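Local coordinates for insecticidal crystal protein Cry7Cal (Bacillus thuringiensis, PDB 5ZI1), which is an insecticidal toxin active against the locust Locusta migratoria manilensis and probably acts by binding receptors on host cells, at residues A[91-94]-A[95-99]; A[120-123]-A[124-127]; A[177-180]-A[181-185]. All coordinates share one frame; numbering follows the deposited sequence.

How the contacts relate
Each contact is a short piece of about two turns of one helix in the N-terminal helical domain of a delta endotoxin: helix 73-101 for contact 1, 107-127 for contact 2 and 169-202 for contact 3. Contacts 1 and 2 are partly buried, whereas contact 3 lies at the surface. Contact 1 is mainly apolar beyond its backbone; Tyr93 CB packs 4.0 Å from Thr120 OG1 of contact 2. Contact 2 adds an internal salt bridge and also meets contact 3, where Lys125 NZ and Glu178 OE2 form a long, weak ion pair. Contacts 1 and 3 do not touch, their nearest atoms being about 11 Å apart, so contact 2 bridges them.

Contact 1: residues A[91-94]-A[95-99]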
loop_
_atom_site.group_PDB
_atom_site.type_symbol
_atom_site.label_atom_id
_atom_site.label_comp_id
_atom_site.label_asym_id
_atom_site.label_seq_id
_atom_site.Cartn_x
_atom_site.Cartn_y
_atom_site.Cartn_z
ATOM N N GLU A 91 15.840 -23.184 3.898
ATOM C CA GLU A 91 15.368 -24.565 3.830
ATOM C C GLU A 91 15.918 -25.369 4.995
ATOM O O GLU A 91 15.166 -26.026 5.724
ATOM C CB GLU A 91 15.772 -25.227 2.511
ATOM C CG GLU A 91 15.055 -24.720 1.280
ATOM C CD GLU A 91 15.614 -25.312 -0.034
ATOM O OE1 GLU A 91 16.465 -26.241 0.021
ATOM O OE2 GLU A 91 15.204 -24.836 -1.121
ATOM N N GLY A 92 17.235 -25.304 5.198
ATOM C CA GLY A 92 17.853 -26.013 6.306
ATOM C C GLY A 92 17.376 -25.538 7.663
ATOM O O GLY A 92 17.303 -26.328 8.609
ATOM N N TYR A 93 17.043 -24.250 7.786
ATOM C CA TYR A 93 16.549 -23.764 9.069
ATOM C C TYR A 93 15.134 -24.279 9.344
ATOM O O TYR A 93 14.859 -24.805 10.434
ATOM C CB TYR A 93 16.610 -22.230 9.130
ATOM C CG TYR A 93 15.862 -21.674 10.328
ATOM C CD1 TYR A 93 16.434 -21.662 11.599
ATOM C CD2 TYR A 93 14.560 -21.202 10.191
ATOM C CE1 TYR A 93 15.722 -21.167 12.701
ATOM C CE2 TYR A 93 13.857 -20.705 11.260
ATOM C CZ TYR A 93 14.424 -20.689 12.514
ATOM O OH TYR A 93 13.667 -20.191 13.563
ATOM N N THR A 94 14.216 -24.131 8.375
ATOM C CA THR A 94 12.848 -24.620 8.578
ATOM C C THR A 94 12.848 -26.114 8.869
ATOM O O THR A 94 12.137 -26.589 9.766
ATOM C CB THR A 94 11.979 -24.327 7.352
ATOM O OG1 THR A 94 12.465 -25.087 6.240
ATOM C CG2 THR A 94 12.044 -22.876 6.980
ATOM N N SER A 95 13.671 -26.865 8.143
ATOM C CA SER A 95 13.797 -28.293 8.404
ATOM C C SER A 95 14.262 -28.566 9.834
ATOM O O SER A 95 13.750 -29.482 10.489
ATOM C CB SER A 95 14.751 -28.908 7.386
ATOM O OG SER A 95 14.947 -30.284 7.631
ATOM N N ALA A 96 15.222 -27.781 10.349
ATOM C CA ALA A 96 15.644 -27.981 11.735
ATOM C C ALA A 96 14.614 -27.451 12.710
ATOM O O ALA A 96 14.443 -28.020 13.796
ATOM C CB ALA A 96 16.995 -27.315 12.014
ATOM N N LEU A 97 13.930 -26.361 12.350
ATOM C CA LEU A 97 12.834 -25.886 13.188
ATOM C C LEU A 97 11.738 -26.940 13.305
ATOM O O LEU A 97 11.121 -27.096 14.363
ATOM C CB LEU A 97 12.277 -24.580 12.630
ATOM C CG LEU A 97 11.294 -23.850 13.547
ATOM C CD1 LEU A 97 11.893 -23.657 14.941
ATOM C CD2 LEU A 97 10.914 -22.512 12.930
ATOM N N GLU A 98 11.501 -27.693 12.231
ATOM C CA GLU A 98 10.460 -28.712 12.263
ATOM C C GLU A 98 10.886 -29.904 13.106
ATOM O O GLU A 98 10.102 -30.405 13.919
ATOM C CB GLU A 98 10.116 -29.146 10.841
ATOM C CG GLU A 98 8.784 -29.849 10.730
ATOM C CD GLU A 98 8.305 -29.931 9.291
ATOM O OE1 GLU A 98 7.140 -30.332 9.089
ATOM O OE2 GLU A 98 9.096 -29.584 8.373
ATOM N N ALA A 99 12.127 -30.366 12.933
ATOM C CA ALA A 99 12.629 -31.478 13.738
ATOM C C ALA A 99 12.587 -31.153 15.224
ATOM O O ALA A 99 12.301 -32.026 16.048
ATOM C CB ALA A 99 14.053 -31.841 13.319
#
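Tyr93 and Leu97, one turn apart on helix 73-101, run side by side in the same direction and form the apolar part of this contact. Leu97 CD2 lies 3.8 Å from Tyr93 CE2 and 3.7 Å from Tyr93 OH, while Leu97 CB sits over one face of the ring. With chi1 at 169°, the ring carbon CG of Tyr93 is anti to the backbone N, which lays the ring alongside the leucine. Its hydroxyl is hydrogen-bonded to Asn157 of helix 141-165, on which Tyr93 and Leu97 both pack.

The backbone bonds are alpha-helical, from Ser95 N to Glu91 O, Ala96 N to Gly92 O, Leu97 N to Tyr93 O and Glu98 N to Thr94 O. Glu91 O accepts twice: Ser95 N approaches at 3.0 Å, and the hydroxyl Thr94 OG1 donates to the same Glu91 O at 2.9 Å. The threonine itself packs on Phe40 and Leu44 of helix 33-47.

Two kinds of chemistry thus share this piece of the endotoxin helical bundle. The hydroxyl of the buried Thr94 is satisfied by its own helix, whereas that of Tyr93 ties it to a neighbouring helix.

Contact 2: residues A[120-123]-A[124-127]; sequences TENL and FKFA
Phe124 begins the second half of this stretch of helix 107-127 by lying alongside Thr120, with Phe124 CE2 4.1 Å from Thr120 CG2. Its backbone N donates to Thr120 O at 3.3 Å, and Glu121 CA lies at the ring edge, near its plane. Outside the two segments, the ring meets His151 with the two planes almost parallel, and it also packs on Leu86 of helix 73-101.

Lys125 carries the main polar contact, an i to i+4 salt bridge in which Lys125 NZ reaches Glu121 OE1 at 2.7 Å on the syn lone pair of that oxygen. The glutamate chain bends at chi2 (-81°), folding its carboxylate back across the lysine, where Lys125 CE lies 3.1 Å from Glu121 OE1. The other oxygen, OE2, is hydrogen-bonded to His151 NE2. A weak bond also links Lys125 NZ to Asn122 OD1 at 3.5 Å.

Phe126 donates its backbone N to Asn122 O at 2.8 Å in a nearly straight bond. The end of its side chain leads away from residues 120-123, with a loose apolar contact from Leu123 CD1 to Phe126 CD1 at 4.3 Å. Ala127 ends the segment with its N bonded to Leu123 O and its methyl on Glu82.

The two oxygens of Glu121 are therefore shared between a lysine on its own helix and a histidine on helix 141-165, paired grips that restrict the carboxylate's rotation. The ammonium group would probably favour the ionised carboxylate; the nearby Glu178 carboxylate probably works against this, and Lys125, placed between the two acids, offsets it in part.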
loop_
_atom_site.group_PDB
_atom_site.type_symbol
_atom_site.label_atom_id
_atom_site.label_comp_id
_atom_site.label_asym_id
_atom_site.label_seq_id
_atom_site.Cartn_x
_atom_site.Cartn_y
_atom_site.Cartn_z
ATOM N N THR A 120 22.174 -18.970 9.627
ATOM C CA THR A 120 21.349 -18.391 8.558
ATOM C C THR A 120 21.251 -16.880 8.717
ATOM O O THR A 120 21.278 -16.140 7.728
ATOM C CB THR A 120 19.945 -19.011 8.534
ATOM O OG1 THR A 120 20.034 -20.406 8.226
ATOM C CG2 THR A 120 19.085 -18.352 7.472
ATOM N N GLU A 121 21.169 -16.406 9.963
ATOM C CA GLU A 121 21.071 -14.971 10.198
ATOM C C GLU A 121 22.371 -14.266 9.830
ATOM O O GLU A 121 22.344 -13.128 9.346
ATOM C CB GLU A 121 20.679 -14.719 11.661
ATOM C CG GLU A 121 20.138 -13.316 11.929
ATOM C CD GLU A 121 21.242 -12.262 12.082
ATOM O OE1 GLU A 121 22.333 -12.622 12.589
ATOM O OE2 GLU A 121 21.018 -11.084 11.693
ATOM N N ASN A 122 23.515 -14.934 10.033
ATOM C CA ASN A 122 24.777 -14.387 9.564
ATOM C C ASN A 122 24.819 -14.310 8.041
ATOM O O ASN A 122 25.375 -13.352 7.493
ATOM C CB ASN A 122 25.946 -15.212 10.114
ATOM C CG ASN A 122 26.285 -14.870 11.593
ATOM O OD1 ASN A 122 25.909 -13.816 12.110
ATOM N ND2 ASN A 122 26.997 -15.769 12.256
ATOM N N LEU A 123 24.211 -15.275 7.332
ATOM C CA LEU A 123 24.180 -15.173 5.877
ATOM C C LEU A 123 23.485 -13.892 5.438
ATOM O O LEU A 123 23.950 -13.207 4.522
ATOM C CB LEU A 123 23.502 -16.391 5.242
ATOM C CG LEU A 123 23.677 -16.476 3.706
ATOM C CD1 LEU A 123 25.142 -16.267 3.344
ATOM C CD2 LEU A 123 23.205 -17.801 3.129
ATOM N N PHE A 124 22.383 -13.535 6.092
ATOM C CA PHE A 124 21.730 -12.275 5.750
ATOM C C PHE A 124 22.675 -11.096 5.971
ATOM O O PHE A 124 22.831 -10.245 5.091
ATOM C CB PHE A 124 20.429 -12.116 6.552
ATOM C CG PHE A 124 19.240 -12.856 5.951
ATOM C CD1 PHE A 124 18.510 -12.303 4.912
ATOM C CD2 PHE A 124 18.864 -14.099 6.432
ATOM C CE1 PHE A 124 17.418 -12.976 4.362
ATOM C CE2 PHE A 124 17.777 -14.779 5.903
ATOM C CZ PHE A 124 17.053 -14.220 4.861
ATOM N N LYS A 125 23.341 -11.044 7.131
ATOM C CA LYS A 125 24.323 -9.983 7.355
ATOM C C LYS A 125 25.350 -9.954 6.241
ATOM O O LYS A 125 25.601 -8.903 5.640
ATOM C CB LYS A 125 25.011 -10.159 8.695
ATOM C CG LYS A 125 24.135 -9.896 9.866
ATOM C CD LYS A 125 24.873 -10.286 11.142
ATOM C CE LYS A 125 24.013 -10.017 12.361
ATOM N NZ LYS A 125 24.334 -11.018 13.410
ATOM N N PHE A 126 25.926 -11.111 5.921
ATOM C CA PHE A 126 26.897 -11.175 4.831
ATOM C C PHE A 126 26.265 -10.841 3.480
ATOM O O PHE A 126 26.896 -10.182 2.645
ATOM C CB PHE A 126 27.544 -12.562 4.790
ATOM C CG PHE A 126 28.533 -12.741 3.673
ATOM C CD1 PHE A 126 28.125 -13.240 2.438
ATOM C CD2 PHE A 126 29.859 -12.406 3.842
ATOM C CE1 PHE A 126 29.035 -13.400 1.406
ATOM C CE2 PHE A 126 30.774 -12.571 2.811
ATOM C CZ PHE A 126 30.361 -13.068 1.602
ATOM N N ALA A 127 25.022 -11.279 3.240
ATOM C CA ALA A 127 24.475 -11.211 1.878
ATOM C C ALA A 127 23.793 -9.890 1.546
ATOM O O ALA A 127 23.873 -9.435 0.402
ATOM C CB ALA A 127 23.481 -12.345 1.652
#

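Contact 3: residues A[177-180]-A[181-185]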
loop_
_atom_site.group_PDB
_atom_site.type_symbol
_atom_site.label_atom_id
_atom_site.label_comp_id
_atom_site.label_asym_id
_atom_site.label_seq_id
_atom_site.Cartn_x
_atom_site.Cartn_y
_atom_site.Cartn_z
ATOM N N ASN A 177 17.730 -6.177 19.665
ATOM C CA ASN A 177 18.267 -4.852 19.360
ATOM C C ASN A 177 18.823 -4.782 17.947
ATOM O O ASN A 177 18.712 -3.746 17.289
ATOM C CB ASN A 177 19.348 -4.461 20.367
ATOM C CG ASN A 177 18.795 -4.295 21.770
ATOM O OD1 ASN A 177 17.652 -3.875 21.957
ATOM N ND2 ASN A 177 19.611 -4.610 22.762
ATOM N N GLU A 178 19.465 -5.849 17.479
ATOM C CA GLU A 178 19.865 -5.884 16.081
ATOM C C GLU A 178 18.653 -5.711 15.168
ATOM O O GLU A 178 18.689 -4.916 14.223
ATOM C CB GLU A 178 20.588 -7.188 15.773
ATOM C CG GLU A 178 21.957 -7.279 16.394
ATOM C CD GLU A 178 22.622 -8.593 16.067
ATOM O OE1 GLU A 178 23.742 -8.837 16.590
ATOM O OE2 GLU A 178 22.011 -9.371 15.280
ATOM N N GLN A 179 17.554 -6.417 15.466
ATOM C CA GLN A 179 16.353 -6.316 14.631
ATOM C C GLN A 179 15.840 -4.885 14.588
ATOM O O GLN A 179 15.526 -4.351 13.518
ATOM C CB GLN A 179 15.260 -7.259 15.149
ATOM C CG GLN A 179 14.046 -7.364 14.201
ATOM C CD GLN A 179 12.821 -8.009 14.841
ATOM O OE1 GLN A 179 12.453 -7.694 15.978
ATOM N NE2 GLN A 179 12.171 -8.915 14.097
ATOM N N LYS A 180 15.772 -4.244 15.752
ATOM C CA LYS A 180 15.335 -2.855 15.836
ATOM C C LYS A 180 16.170 -1.953 14.944
ATOM O O LYS A 180 15.627 -1.108 14.227
ATOM C CB LYS A 180 15.394 -2.378 17.286
ATOM C CG LYS A 180 14.862 -0.978 17.474
ATOM C CD LYS A 180 14.804 -0.578 18.961
ATOM C CE LYS A 180 13.696 -1.324 19.711
ATOM N NZ LYS A 180 12.352 -0.640 19.629
ATOM N N GLY A 181 17.501 -2.104 14.983
ATOM C CA GLY A 181 18.342 -1.333 14.079
ATOM C C GLY A 181 18.089 -1.652 12.610
ATOM O O GLY A 181 18.066 -0.754 11.762
ATOM N N TYR A 182 17.946 -2.938 12.279
ATOM C CA TYR A 182 17.711 -3.309 10.882
ATOM C C TYR A 182 16.368 -2.793 10.372
ATOM O O TYR A 182 16.245 -2.449 9.189
ATOM C CB TYR A 182 17.769 -4.820 10.698
ATOM C CG TYR A 182 19.153 -5.409 10.740
ATOM C CD1 TYR A 182 20.144 -4.984 9.862
ATOM C CD2 TYR A 182 19.459 -6.425 11.636
ATOM C CE1 TYR A 182 21.412 -5.539 9.897
ATOM C CE2 TYR A 182 20.716 -6.986 11.674
ATOM C CZ TYR A 182 21.687 -6.533 10.810
ATOM O OH TYR A 182 22.930 -7.109 10.864
ATOM N N VAL A 183 15.355 -2.722 11.238
ATOM C CA VAL A 183 14.091 -2.133 10.810
ATOM C C VAL A 183 14.333 -0.721 10.283
ATOM O O VAL A 183 13.886 -0.357 9.184
ATOM C CB VAL A 183 13.067 -2.159 11.958
ATOM C CG1 VAL A 183 11.859 -1.321 11.614
ATOM C CG2 VAL A 183 12.646 -3.588 12.240
ATOM N N GLU A 184 15.097 0.071 11.033
ATOM C CA GLU A 184 15.335 1.454 10.632
ATOM C C GLU A 184 16.265 1.528 9.423
ATOM O O GLU A 184 16.101 2.393 8.555
ATOM C CB GLU A 184 15.914 2.238 11.813
ATOM C CG GLU A 184 16.045 3.737 11.577
ATOM C CD GLU A 184 16.875 4.437 12.653
ATOM O OE1 GLU A 184 16.705 4.130 13.860
ATOM O OE2 GLU A 184 17.714 5.291 12.289
ATOM N N GLU A 185 17.268 0.652 9.360
ATOM C CA GLU A 185 18.172 0.665 8.224
ATOM C C GLU A 185 17.440 0.297 6.939
ATOM O O GLU A 185 17.531 1.009 5.929
ATOM C CB GLU A 185 19.327 -0.298 8.470
ATOM C CG GLU A 185 20.403 -0.266 7.378
ATOM C CD GLU A 185 21.525 -1.256 7.666
ATOM O OE1 GLU A 185 21.926 -1.990 6.731
ATOM O OE2 GLU A 185 21.986 -1.309 8.841
#
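Asn177 O receives Gly181 N at 3.1 Å, opening the series of i to i+4 bonds in this piece of alpha helix 169-202, part of the helical bundle of the delta endotoxin N-terminal domain. Tyr182 N continues the series to Glu178 O at 2.9 Å, and Val183 N to Gln179 O at 2.8 Å. The next bond is weak, with Glu184 N 3.4 Å from Lys180 O.

The Tyr182 ring leans on the preceding turn. Its ring carbon CG is anti to the carbonyl carbon (chi1 -75°), which brings Tyr182 CD2 to 3.1 Å from Glu178 O, met obliquely, and CE2 of the same ring to 4.1 Å from Glu178 CB. The ring also packs against Leu152 and Leu155 of helix 141-165 and meets the rings of His151 and Tyr186. Glu178 is stretched out beyond CG, and its carboxylate forms a long, weak ion pair with Lys125 of helix 107-127.

The Gln179 side chain reaches helix 141-165, where the amide nitrogen NE2 is hydrogen-bonded to the backbone oxygen of Leu152; a second bond runs to that of Tyr236, so this buried donor is satisfied by main-chain acceptors from two other parts of the chain. Val183 packs on Leu152 with its side chain, and its CG2, set beside the backbone N (chi1 169°), comes within 3.2 Å of Gln179 O.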